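Local coordinates for CrtC domain-containing protein (PDB 7A0Q) that probably hydrates the isoflavonoid phytoalexin kievitone, acting as a fungal kievitone hydratase, at residues S186-H190 with G191-A195. Residues are numbered along the deposited sequence; the frame is centred on the assembly and turned at random.
Sequences SLTVH and GEKLA
Gly-191 meets the methyl of Thr-188, whose CG2 is 4.0 Å from the glycine carbonyl carbon. It occupies the third position of a type I' turn running from Val-189 to Glu-192, and its positive phi (76°), following the positive phi of His-190, defines that turn; a positive phi suits glycine well. The imidazole of His-190 leads away from the turn, and its NE2 is hydrogen-bonded to Glu-99.

Glu-192 closes the turn through two backbone bonds with Val-189. The one from Val-189 N to Glu-192 O is 2.8 Å long and nearly straight, at 163° about the hydrogen. Glu-192 N returns a bond to Val-189 O at 3.0 Å, with the donor lying out of the carbonyl plane. This two-residue loop makes a tight beta hairpin of strands 171-189 and 192-195, within the lipocalin-like N-terminal region of the CrtC family; on its other edge strand 171-189 pairs with strand 145-152.

Lys-193 sits on the face shared by Thr-188 and Ser-186. With CG anti to the backbone N (chi1 -177°) and the chain extended beyond it, the aliphatic part runs past Ser-186, bringing CE to 3.5 Å from the serine OG.

Leu-194 turns to the other face, where its CD1 meets Val-189 CG2 at 3.5 Å, closer than two methyl carbons normally pack, the two side chains crossing at about a right angle. Leu-187 CD2 is more distant from Leu-194 CB, at 4.4 Å, but the backbones of these leucines exchange two hydrogen bonds, the shorter being Leu-194 N to Leu-187 O at 2.8 Å. Tyr-73 of strand 72-81 touches the side chains of Leu-187, Val-189 and Leu-194 alike.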
loop_
_atom_site.group_PDB
_atom_site.type_symbol
_atom_site.label_atom_id
_atom_site.label_comp_id
_atom_site.label_asym_id
_atom_site.label_seq_id
_atom_site.Cartn_x
_atom_site.Cartn_y
_atom_site.Cartn_z
ATOM N N SER A 186 10.363 -15.129 5.075
ATOM C CA SER A 186 10.167 -15.337 6.499
ATOM C C SER A 186 9.923 -14.021 7.220
ATOM O O SER A 186 10.233 -12.934 6.719
ATOM C CB SER A 186 11.380 -16.044 7.121
ATOM O OG SER A 186 12.491 -15.167 7.174
ATOM N N LEU A 187 9.351 -14.136 8.415
ATOM C CA LEU A 187 9.343 -13.045 9.375
ATOM C C LEU A 187 9.701 -13.637 10.726
ATOM O O LEU A 187 9.350 -14.783 11.026
ATOM C CB LEU A 187 7.992 -12.315 9.436
ATOM C CG LEU A 187 6.775 -12.969 10.090
ATOM C CD1 LEU A 187 5.777 -11.913 10.520
ATOM C CD2 LEU A 187 6.121 -13.945 9.126
ATOM N N THR A 188 10.433 -12.876 11.518
ATOM C CA THR A 188 10.924 -13.361 12.800
ATOM C C THR A 188 10.095 -12.714 13.900
ATOM O O THR A 188 10.036 -11.482 13.996
ATOM C CB THR A 188 12.407 -13.047 12.973
ATOM O OG1 THR A 188 13.153 -13.721 11.954
ATOM C CG2 THR A 188 12.891 -13.532 14.335
ATOM N N VAL A 189 9.442 -13.539 14.717
ATOM C CA VAL A 189 8.579 -13.055 15.791
ATOM C C VAL A 189 9.000 -13.739 17.083
ATOM O O VAL A 189 8.971 -14.972 17.176
ATOM C CB VAL A 189 7.088 -13.304 15.502
ATOM C CG1 VAL A 189 6.597 -12.357 14.420
ATOM C CG2 VAL A 189 6.850 -14.732 15.085
ATOM N N HIS A 190 9.406 -12.940 18.072
ATOM C CA HIS A 190 9.814 -13.445 19.384
ATOM C C HIS A 190 10.912 -14.499 19.245
ATOM O O HIS A 190 10.839 -15.595 19.807
ATOM C CB HIS A 190 8.607 -13.984 20.150
ATOM C CG HIS A 190 7.511 -12.980 20.314
ATOM N ND1 HIS A 190 6.184 -13.278 20.090
ATOM C CD2 HIS A 190 7.550 -11.672 20.665
ATOM C CE1 HIS A 190 5.453 -12.198 20.303
ATOM N NE2 HIS A 190 6.257 -11.210 20.652
ATOM N N GLY A 191 11.939 -14.156 18.469
ATOM C CA GLY A 191 13.062 -15.035 18.237
ATOM C C GLY A 191 12.815 -16.177 17.277
ATOM O O GLY A 191 13.784 -16.797 16.817
ATOM N N GLU A 192 11.558 -16.485 16.953
ATOM C CA GLU A 192 11.242 -17.606 16.080
ATOM C C GLU A 192 11.079 -17.110 14.649
ATOM O O GLU A 192 10.261 -16.220 14.382
ATOM C CB GLU A 192 9.981 -18.333 16.544
ATOM C CG GLU A 192 9.634 -19.538 15.684
ATOM C CD GLU A 192 8.799 -20.569 16.424
ATOM O OE1 GLU A 192 8.127 -21.394 15.758
ATOM O OE2 GLU A 192 8.827 -20.558 17.674
ATOM N N LYS A 193 11.861 -17.688 13.743
ATOM C CA LYS A 193 11.779 -17.390 12.319
ATOM C C LYS A 193 10.677 -18.245 11.706
ATOM O O LYS A 193 10.801 -19.472 11.635
ATOM C CB LYS A 193 13.134 -17.662 11.673
ATOM C CG LYS A 193 13.256 -17.333 10.203
ATOM C CD LYS A 193 14.733 -17.142 9.880
ATOM C CE LYS A 193 15.024 -17.247 8.410
ATOM N NZ LYS A 193 16.481 -17.067 8.149
ATOM N N LEU A 194 9.589 -17.608 11.279
ATOM C CA LEU A 194 8.458 -18.308 10.683
ATOM C C LEU A 194 8.524 -18.219 9.167
ATOM O O LEU A 194 8.810 -17.154 8.614
ATOM C CB LEU A 194 7.131 -17.719 11.158
ATOM C CG LEU A 194 6.909 -17.598 12.659
ATOM C CD1 LEU A 194 5.511 -17.085 12.912
ATOM C CD2 LEU A 194 7.111 -18.952 13.306
ATOM N N ALA A 195 8.229 -19.329 8.502
ATOM C CA ALA A 195 8.248 -19.401 7.044
ATOM C C ALA A 195 6.893 -19.022 6.461
ATOM O O ALA A 195 5.843 -19.451 6.949
ATOM C CB ALA A 195 8.626 -20.806 6.573
#